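Local coordinates for protein MlnE (Bacillus amyloliquefaciens subsp. plantarum, PDB 5D2E) that acts as an N-terminal, B-type ketoreductase of the macrolactin polyketide assembly line, binding NADP(+) and probably reducing beta-keto groups of the growing chain, at residues G116-R119 against S120-I123; Y153-F156 against Q157-Q160; F423-G426 against C427-G430; Q433-M437 against K438-G442. All coordinates share one frame; numbering follows the deposited sequence.

Contact 1. Residues G116-R119 against S120-I123; sequences GVLR and SQNI
S120 turns its hydroxyl back onto the carbonyl of G116 one helical turn earlier. With chi1 at -60°, OG lies anti to its own carbonyl carbon and beside its backbone N, and both polar atoms of the residue reach the same acceptor: S120 OG and S120 N each stand 3.0 Å from G116 O. The hydroxyl comes from above the carbonyl plane, whereas the amide approaches closer to it. On the next strip of the helix, V117 and Q121 run side by side. V117 CG1 is anti to its backbone N (chi1 172°), which brings that methyl to 3.4 Å from Q121 NE2; the extended glutamine chain lies alongside, and its amide nitrogen makes a weak bond to D95. L118 slants across both followers, its CD2 lying 3.7 Å from Q121 OE1 and 4.1 Å from I123 CG2. F101 of strand 100-103 touches V117, L118 and Q121. At the helix end, N122 takes a positive phi of 61°, and beyond it I123 N bonds L118 O at 2.9 Å, while N122 N bonds R119 O at 3.0 Å. Two bonds reaching back into the last turn, with a left-handed residue between helix and loop, define a Schellman motif; here it ends helix 108-120 and turns the chain toward strand 127-133.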
loop_
_atom_site.group_PDB
_atom_site.type_symbol
_atom_site.label_atom_id
_atom_site.label_comp_id
_atom_site.label_asym_id
_atom_site.label_seq_id
_atom_site.Cartn_x
_atom_site.Cartn_y
_atom_site.Cartn_z
ATOM N N GLY A 116 14.924 -6.759 -27.079
ATOM C CA GLY A 116 15.615 -7.417 -28.196
ATOM C C GLY A 116 16.063 -6.416 -29.214
ATOM O O GLY A 116 17.230 -6.380 -29.611
ATOM N N VAL A 117 15.170 -5.511 -29.582
ATOM C CA VAL A 117 15.549 -4.529 -30.564
ATOM C C VAL A 117 16.630 -3.576 -30.089
ATOM O O VAL A 117 17.597 -3.297 -30.814
ATOM C CB VAL A 117 14.301 -3.770 -31.100
ATOM C CG1 VAL A 117 14.740 -2.624 -31.987
ATOM C CG2 VAL A 117 13.410 -4.714 -31.891
ATOM N N LEU A 118 16.496 -3.061 -28.850
ATOM C CA LEU A 118 17.500 -2.148 -28.329
ATOM C C LEU A 118 18.885 -2.813 -28.240
ATOM O O LEU A 118 19.882 -2.190 -28.532
ATOM C CB LEU A 118 17.087 -1.598 -26.982
ATOM C CG LEU A 118 15.844 -0.675 -27.056
ATOM C CD1 LEU A 118 15.483 -0.295 -25.623
ATOM C CD2 LEU A 118 16.048 0.560 -27.898
ATOM N N ARG A 119 18.905 -4.082 -27.858
ATOM C CA ARG A 119 20.157 -4.807 -27.774
ATOM C C ARG A 119 20.773 -4.935 -29.169
ATOM O O ARG A 119 21.972 -4.651 -29.362
ATOM C CB ARG A 119 19.949 -6.142 -27.093
ATOM C CG ARG A 119 19.787 -5.969 -25.560
ATOM C CD ARG A 119 19.896 -7.263 -24.805
ATOM N NE ARG A 119 21.165 -7.988 -25.008
ATOM C CZ ARG A 119 21.395 -9.215 -24.554
ATOM N NH1 ARG A 119 20.452 -9.854 -23.879
ATOM N NH2 ARG A 119 22.531 -9.840 -24.825
ATOM N N SER A 120 19.935 -5.219 -30.139
ATOM C CA SER A 120 20.403 -5.309 -31.511
ATOM C C SER A 120 20.953 -3.992 -32.039
ATOM O O SER A 120 21.795 -4.002 -32.952
ATOM C CB SER A 120 19.278 -5.805 -32.436
ATOM O OG SER A 120 18.792 -7.112 -32.072
ATOM N N GLN A 121 20.467 -2.860 -31.509
ATOM C CA GLN A 121 20.826 -1.536 -31.905
ATOM C C GLN A 121 21.964 -0.968 -31.083
ATOM O O GLN A 121 22.383 0.142 -31.293
ATOM C CB GLN A 121 19.592 -0.634 -31.754
ATOM C CG GLN A 121 18.551 -0.883 -32.797
ATOM C CD GLN A 121 17.277 -0.107 -32.571
ATOM O OE1 GLN A 121 17.036 0.467 -31.495
ATOM N NE2 GLN A 121 16.434 -0.100 -33.587
ATOM N N ASN A 122 22.480 -1.767 -30.158
ATOM C CA ASN A 122 23.551 -1.380 -29.233
ATOM C C ASN A 122 23.134 -0.214 -28.336
ATOM O O ASN A 122 23.933 0.651 -28.069
ATOM C CB ASN A 122 24.872 -1.098 -29.924
ATOM C CG ASN A 122 25.420 -2.370 -30.583
ATOM O OD1 ASN A 122 25.448 -3.425 -29.974
ATOM N ND2 ASN A 122 25.730 -2.281 -31.892
ATOM N N ILE A 123 21.871 -0.216 -27.930
ATOM C CA ILE A 123 21.329 0.864 -27.117
ATOM C C ILE A 123 21.047 0.243 -25.714
ATOM O O ILE A 123 20.148 -0.560 -25.577
ATOM C CB ILE A 123 20.061 1.479 -27.767
ATOM C CG1 ILE A 123 20.505 2.285 -28.994
ATOM C CG2 ILE A 123 19.469 2.546 -26.865
ATOM C CD1 ILE A 123 19.391 2.724 -29.895
HETATM O O HOH W 1 24.009 -5.472 -31.050
#

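Contact 2. Residues Y153-F156 against Q157-Q160; sequences YSLF and QMFQ
Q160 is tied back to F156 through the backbone, Q160 N to F156 O at 2.9 Å, the last of four regular alpha-helical bonds that begin with Q157 N to Y153 O, also 2.9 Å. Its side-chain amide is held from outside: NE2 gives hydrogen bonds to the carbonyls of K372 and I369. S154 OG likewise bonds away from this turn, to Y111 and H130. Beside the Q160 amide, the F156 ring lies between two glutamines. CG of F156 is anti to its backbone N (chi1 159°), a setting that swings the ring down the helix until CE1 lies 3.4 Å from Q160 NE2. Ring and Q160 side chain point the same way, with ring and amide planes 67° apart. Q157, bent at chi2, slants across the other part of the ring, its OE1 3.8 Å from F156 CE2. Farther round the helix, L155 and M158 lie side by side, CD2 to CE 3.8 Å, and that same M158 methyl rests 3.6 Å above the centre of the F159 ring. L155 and F159 face helix 186-201, while F156 and Y153 meet helix 374-381. With two carbonyls accepting from Q160 NE2, the amide is fixed in rotation, and its contact with F156 is probably mainly van der Waals; S154 and Q160 spend their hydrogen bonds on neighbouring parts of the fold, while L155, M158 and F159 pack through carbon.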
loop_
_atom_site.group_PDB
_atom_site.type_symbol
_atom_site.label_atom_id
_atom_site.label_comp_id
_atom_site.label_asym_id
_atom_site.label_seq_id
_atom_site.Cartn_x
_atom_site.Cartn_y
_atom_site.Cartn_z
ATOM N N TYR A 153 1.019 -3.305 -13.076
ATOM C CA TYR A 153 1.245 -4.345 -14.036
ATOM C C TYR A 153 2.265 -3.974 -15.133
ATOM O O TYR A 153 3.097 -4.792 -15.505
ATOM C CB TYR A 153 -0.043 -4.904 -14.608
ATOM C CG TYR A 153 -0.862 -5.697 -13.578
ATOM C CD1 TYR A 153 -0.390 -6.879 -13.051
ATOM C CD2 TYR A 153 -2.098 -5.270 -13.163
ATOM C CE1 TYR A 153 -1.136 -7.606 -12.093
ATOM C CE2 TYR A 153 -2.846 -5.976 -12.209
ATOM C CZ TYR A 153 -2.377 -7.141 -11.698
ATOM O OH TYR A 153 -3.136 -7.790 -10.773
ATOM N N SER A 154 2.230 -2.741 -15.591
ATOM C CA SER A 154 3.162 -2.301 -16.601
ATOM C C SER A 154 4.573 -2.392 -16.008
ATOM O O SER A 154 5.530 -2.844 -16.639
ATOM C CB SER A 154 2.881 -0.822 -16.980
ATOM O OG SER A 154 4.004 -0.399 -17.796
ATOM N N LEU A 155 4.719 -1.961 -14.778
ATOM C CA LEU A 155 6.032 -2.026 -14.117
ATOM C C LEU A 155 6.492 -3.450 -13.878
ATOM O O LEU A 155 7.668 -3.726 -14.002
ATOM C CB LEU A 155 6.029 -1.232 -12.798
ATOM C CG LEU A 155 6.103 0.312 -12.890
ATOM C CD1 LEU A 155 5.775 0.872 -11.536
ATOM C CD2 LEU A 155 7.431 0.873 -13.441
ATOM N N PHE A 156 5.570 -4.318 -13.501
ATOM C CA PHE A 156 5.918 -5.719 -13.336
ATOM C C PHE A 156 6.418 -6.292 -14.670
ATOM O O PHE A 156 7.503 -6.899 -14.683
ATOM C CB PHE A 156 4.726 -6.481 -12.856
ATOM C CG PHE A 156 4.805 -7.938 -13.120
ATOM C CD1 PHE A 156 5.707 -8.722 -12.422
ATOM C CD2 PHE A 156 3.983 -8.505 -14.045
ATOM C CE1 PHE A 156 5.795 -10.078 -12.678
ATOM C CE2 PHE A 156 4.069 -9.843 -14.300
ATOM C CZ PHE A 156 4.956 -10.633 -13.599
ATOM N N GLN A 157 5.674 -6.061 -15.766
ATOM C CA GLN A 157 6.114 -6.538 -17.074
ATOM C C GLN A 157 7.510 -5.961 -17.426
ATOM O O GLN A 157 8.409 -6.678 -17.942
ATOM C CB GLN A 157 5.124 -6.274 -18.189
ATOM C CG GLN A 157 3.719 -6.871 -18.052
ATOM C CD GLN A 157 3.656 -8.392 -17.977
ATOM O OE1 GLN A 157 2.594 -9.018 -17.696
ATOM N NE2 GLN A 157 4.765 -9.003 -18.302
ATOM N N MET A 158 7.701 -4.672 -17.148
ATOM C CA MET A 158 8.914 -4.000 -17.516
ATOM C C MET A 158 10.090 -4.560 -16.743
ATOM O O MET A 158 11.094 -4.919 -17.326
ATOM C CB MET A 158 8.779 -2.503 -17.272
ATOM C CG MET A 158 10.058 -1.737 -17.609
ATOM S SD MET A 158 10.086 -0.067 -16.888
ATOM C CE MET A 158 10.562 -0.513 -15.200
ATOM N N PHE A 159 9.959 -4.708 -15.419
ATOM C CA PHE A 159 11.092 -5.201 -14.643
ATOM C C PHE A 159 11.367 -6.669 -14.941
ATOM O O PHE A 159 12.507 -7.061 -15.079
ATOM C CB PHE A 159 10.855 -5.055 -13.160
ATOM C CG PHE A 159 10.981 -3.676 -12.667
ATOM C CD1 PHE A 159 12.192 -3.016 -12.760
ATOM C CD2 PHE A 159 9.929 -3.053 -12.011
ATOM C CE1 PHE A 159 12.348 -1.736 -12.280
ATOM C CE2 PHE A 159 10.083 -1.770 -11.523
ATOM C CZ PHE A 159 11.276 -1.112 -11.659
ATOM N N GLN A 160 10.340 -7.476 -15.114
ATOM C CA GLN A 160 10.582 -8.840 -15.408
ATOM C C GLN A 160 11.304 -9.003 -16.760
ATOM O O GLN A 160 12.244 -9.784 -16.869
ATOM C CB GLN A 160 9.312 -9.626 -15.344
ATOM C CG GLN A 160 9.561 -11.087 -15.134
ATOM C CD GLN A 160 8.266 -11.889 -14.983
ATOM O OE1 GLN A 160 7.542 -12.075 -15.958
ATOM N NE2 GLN A 160 8.037 -12.451 -13.779
#

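Contact 3. Residues F423-G426 against C427-G430; sequences FANG and CMDG
N425 and M428 leave helix 419-437 side by side and pointing the same way, in the Rossmann-type fold of the ketoreductase domain, where this helix links strands 402-408 and 443-453. The methionine is extended through CG and then bends at chi3 (-58°), which sets its methyl CE 3.5 Å from N425 OD1. That oxygen also accepts from NZ of the NADP(+)-binding K384 and so probably positions that lysine; N425 ND2 bonds the carbonyl of Y421, and the side chain lies about 4 Å from the cofactor at the nearest atoms. Y421 and N425 fit the YxxxN pattern of polyketide ketoreductases, in which the lysine and asparagine positions of classical short-chain dehydrogenases are probably exchanged, K384 supplying the lysine. D429 follows one turn after N425, on an adjoining strip of the helix. Its CG is anti to its carbonyl carbon (chi1 -58°), a torsion that lays the carboxylate back along the preceding turn: CG lies 3.4 Å from N425 O, and OD2 lies 3.7 Å from G426 CA. The carboxylate is buried but well supplied, OD1 bonding the hydroxyls of S446 and S407 and OD2 the amide of N448. F423 and C427 touch helix 186-201, with C427 CB 3.5 Å from F423 O. Regular backbone bonds, among them G430 N to G426 O at 3.1 Å, run through both segments, although that from M428 N to A424 O is weak. N425 O takes two partners: the S407 hydroxyl, and D429 N, which lies 3.1 Å away in the carbonyl plane.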
loop_
_atom_site.group_PDB
_atom_site.type_symbol
_atom_site.label_atom_id
_atom_site.label_comp_id
_atom_site.label_asym_id
_atom_site.label_seq_id
_atom_site.Cartn_x
_atom_site.Cartn_y
_atom_site.Cartn_z
ATOM N N PHE A 423 2.676 -3.602 -2.137
ATOM C CA PHE A 423 1.815 -2.713 -2.912
ATOM C C PHE A 423 0.365 -2.745 -2.397
ATOM O O PHE A 423 -0.260 -1.693 -2.201
ATOM C CB PHE A 423 1.857 -3.105 -4.392
ATOM C CG PHE A 423 0.831 -2.408 -5.230
ATOM C CD1 PHE A 423 1.107 -1.146 -5.733
ATOM C CD2 PHE A 423 -0.395 -2.938 -5.432
ATOM C CE1 PHE A 423 0.207 -0.467 -6.503
ATOM C CE2 PHE A 423 -1.364 -2.226 -6.143
ATOM C CZ PHE A 423 -1.037 -0.998 -6.701
ATOM N N ALA A 424 -0.187 -3.955 -2.254
ATOM C CA ALA A 424 -1.563 -4.112 -1.850
ATOM C C ALA A 424 -1.835 -3.408 -0.472
ATOM O O ALA A 424 -2.828 -2.694 -0.293
ATOM C CB ALA A 424 -1.950 -5.552 -1.821
ATOM N N ASN A 425 -0.918 -3.564 0.464
ATOM C CA ASN A 425 -1.077 -2.972 1.740
ATOM C C ASN A 425 -0.931 -1.450 1.606
ATOM O O ASN A 425 -1.696 -0.695 2.202
ATOM C CB ASN A 425 -0.097 -3.563 2.726
ATOM C CG ASN A 425 -0.584 -4.950 3.221
ATOM O OD1 ASN A 425 -1.572 -5.035 3.929
ATOM N ND2 ASN A 425 0.061 -6.015 2.755
ATOM N N GLY A 426 0.014 -1.009 0.765
ATOM C CA GLY A 426 0.259 0.418 0.578
ATOM C C GLY A 426 -0.957 1.088 -0.041
ATOM O O GLY A 426 -1.237 2.270 0.241
ATOM N N CYS A 427 -1.702 0.333 -0.840
ATOM C CA CYS A 427 -2.935 0.811 -1.407
ATOM C C CYS A 427 -4.017 1.123 -0.328
ATOM O O CYS A 427 -4.617 2.194 -0.372
ATOM C CB CYS A 427 -3.390 -0.125 -2.465
ATOM S SG CYS A 427 -4.825 0.497 -3.292
ATOM N N MET A 428 -4.190 0.263 0.661
ATOM C CA MET A 428 -5.033 0.584 1.800
ATOM C C MET A 428 -4.589 1.814 2.534
ATOM O O MET A 428 -5.412 2.609 2.954
ATOM C CB MET A 428 -5.117 -0.598 2.792
ATOM C CG MET A 428 -5.633 -1.837 2.143
ATOM S SD MET A 428 -6.183 -3.179 3.193
ATOM C CE MET A 428 -4.718 -3.526 4.165
ATOM N N ASP A 429 -3.283 1.943 2.760
ATOM C CA ASP A 429 -2.747 3.066 3.445
ATOM C C ASP A 429 -3.167 4.414 2.757
ATOM O O ASP A 429 -3.598 5.365 3.446
ATOM C CB ASP A 429 -1.232 3.036 3.539
ATOM C CG ASP A 429 -0.671 1.783 4.233
ATOM O OD1 ASP A 429 -1.395 1.090 4.961
ATOM O OD2 ASP A 429 0.547 1.565 4.064
ATOM N N GLY A 430 -3.055 4.465 1.432
ATOM C CA GLY A 430 -3.494 5.620 0.653
ATOM C C GLY A 430 -5.020 5.764 0.547
ATOM O O GLY A 430 -5.544 6.899 0.502
#

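Contact 4. Residues Q433-M437 against K438-G442; sequences QYRSM and KGRPG
K438 N bonds Y434 O at 2.9 Å as the last regular turn of helix 419-437 gives way to a Schellman motif. G439 is the first residue to leave helical angles, with a positive phi of 69°; its N bonds S436 O, and R440 N reaches back to R435 O at 3.0 Å in a nearly straight bond. The turn brings each long side chain of 438-440 over a flat group of the helix. K438, bent at chi2 (-51°), crosses the Y434 ring slantwise, and its CG lies 4.1 Å from the ring centroid, over the face in a CH-pi contact, while CE continues to the phenol end. M437 runs beside the lysine, CE to CE 3.7 Å. R440 crosses R435 at about a right angle: R440 CB lies 3.5 Å above one face of the R435 guanidinium, and the two guanidinium planes are 74° apart. D392 is shared by the two arginines, its OD1 forming salt bridges with NE of both, which probably offsets their like charges; R435 NH1 also bonds T444 of strand 443-453. Beyond them, two waters each connect R435 to P441 O, accepting from NH2 or NH1 and donating to the carbonyl. A third water lies in the plane of the R440 guanidinium, at its edge, 3.0 Å from R440 NH2 and 2.6 Å from Y434 OH.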
loop_
_atom_site.group_PDB
_atom_site.type_symbol
_atom_site.label_atom_id
_atom_site.label_comp_id
_atom_site.label_asym_id
_atom_site.label_seq_id
_atom_site.Cartn_x
_atom_site.Cartn_y
_atom_site.Cartn_z
ATOM N N GLN A 433 -7.153 8.281 2.540
ATOM C CA GLN A 433 -7.383 9.660 2.077
ATOM C C GLN A 433 -8.633 9.765 1.222
ATOM O O GLN A 433 -9.211 10.829 1.149
ATOM C CB GLN A 433 -6.220 10.114 1.227
ATOM C CG GLN A 433 -4.954 10.307 2.040
ATOM C CD GLN A 433 -3.864 10.954 1.148
ATOM O OE1 GLN A 433 -4.103 11.994 0.463
ATOM N NE2 GLN A 433 -2.685 10.312 1.096
ATOM N N TYR A 434 -9.024 8.690 0.540
ATOM C CA TYR A 434 -10.229 8.677 -0.221
ATOM C C TYR A 434 -11.419 8.762 0.708
ATOM O O TYR A 434 -12.393 9.495 0.479
ATOM C CB TYR A 434 -10.294 7.429 -1.117
ATOM C CG TYR A 434 -11.570 7.266 -1.937
ATOM C CD1 TYR A 434 -12.696 6.598 -1.416
ATOM C CD2 TYR A 434 -11.654 7.780 -3.232
ATOM C CE1 TYR A 434 -13.849 6.422 -2.173
ATOM C CE2 TYR A 434 -12.825 7.641 -3.984
ATOM C CZ TYR A 434 -13.920 6.971 -3.450
ATOM O OH TYR A 434 -15.053 6.798 -4.227
ATOM N N ARG A 435 -11.380 7.984 1.777
ATOM C CA ARG A 435 -12.513 7.996 2.711
ATOM C C ARG A 435 -12.692 9.387 3.338
ATOM O O ARG A 435 -13.807 9.836 3.549
ATOM C CB ARG A 435 -12.331 6.919 3.805
ATOM C CG ARG A 435 -12.348 5.530 3.205
ATOM C CD ARG A 435 -12.629 4.485 4.270
ATOM N NE ARG A 435 -14.079 4.276 4.400
ATOM C CZ ARG A 435 -14.782 4.491 5.485
ATOM N NH1 ARG A 435 -14.230 5.003 6.580
ATOM N NH2 ARG A 435 -16.038 4.194 5.459
ATOM N N SER A 436 -11.572 10.027 3.642
ATOM C CA SER A 436 -11.526 11.365 4.159
ATOM C C SER A 436 -12.120 12.329 3.134
ATOM O O SER A 436 -12.911 13.219 3.469
ATOM C CB SER A 436 -10.041 11.688 4.397
ATOM O OG SER A 436 -9.993 12.876 5.058
ATOM N N MET A 437 -11.609 12.259 1.907
ATOM C CA MET A 437 -12.061 13.143 0.836
ATOM C C MET A 437 -13.570 13.056 0.672
ATOM O O MET A 437 -14.243 14.064 0.450
ATOM C CB MET A 437 -11.392 12.774 -0.495
ATOM C CG MET A 437 -11.915 13.499 -1.747
ATOM S SD MET A 437 -11.059 12.982 -3.268
ATOM C CE MET A 437 -11.851 11.442 -3.627
ATOM N N LYS A 438 -14.115 11.863 0.818
ATOM C CA LYS A 438 -15.519 11.658 0.606
ATOM C C LYS A 438 -16.347 11.965 1.865
ATOM O O LYS A 438 -17.532 11.805 1.833
ATOM C CB LYS A 438 -15.804 10.216 0.113
ATOM C CG LYS A 438 -15.357 9.885 -1.266
ATOM C CD LYS A 438 -15.826 10.905 -2.304
ATOM C CE LYS A 438 -15.427 10.354 -3.645
ATOM N NZ LYS A 438 -15.510 11.342 -4.731
ATOM N N GLY A 439 -15.711 12.305 2.971
ATOM C CA GLY A 439 -16.394 12.627 4.199
ATOM C C GLY A 439 -17.075 11.450 4.849
ATOM O O GLY A 439 -18.145 11.567 5.430
ATOM N N ARG A 440 -16.462 10.282 4.784
ATOM C CA ARG A 440 -17.045 9.113 5.462
ATOM C C ARG A 440 -17.066 9.296 6.946
ATOM O O ARG A 440 -16.049 9.708 7.562
ATOM C CB ARG A 440 -16.230 7.836 5.138
ATOM C CG ARG A 440 -16.273 7.418 3.707
ATOM C CD ARG A 440 -17.557 6.711 3.308
ATOM N NE ARG A 440 -17.350 6.140 1.993
ATOM C CZ ARG A 440 -17.693 6.695 0.846
ATOM N NH1 ARG A 440 -18.349 7.848 0.813
ATOM N NH2 ARG A 440 -17.358 6.085 -0.291
ATOM N N PRO A 441 -18.185 8.914 7.573
ATOM C CA PRO A 441 -18.252 9.075 9.006
ATOM C C PRO A 441 -17.415 8.070 9.796
ATOM O O PRO A 441 -16.998 7.054 9.266
ATOM C CB PRO A 441 -19.725 8.968 9.314
ATOM C CG PRO A 441 -20.300 8.201 8.165
ATOM C CD PRO A 441 -19.482 8.594 6.966
ATOM N N GLY A 442 -17.167 8.408 11.047
ATOM C CA GLY A 442 -16.372 7.603 11.938
ATOM C C GLY A 442 -14.867 7.651 11.669
ATOM O O GLY A 442 -14.394 8.472 10.894
HETATM O O HOH W 2 -17.415 7.061 -3.080
HETATM O O HOH W 3 -17.883 5.420 7.190
HETATM O O HOH W 4 -15.269 4.927 9.392
#

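Overall arrangement
From the N terminus onward, the four contacts follow one another in series; none nests within or crosses another, and each joins neighbouring turns rather than closing a long loop. Contact 1 ends helix 108-120 at the surface. Contact 2 lies within helix 141-164, its nearest atoms about 10 Å from contact 1 and in the same N-terminal part of the chain. The chain then passes into the ketoreductase domain, where contact 3 occupies helix 419-437 near the chain's centre, about 7 Å from contact 2 at the nearest atoms. Helix 186-201 touches side chains of contacts 2 and 3, linking the N-terminal part to the ketoreductase domain. Contact 4 finishes the helix of contact 3 and leads into strand 443-453.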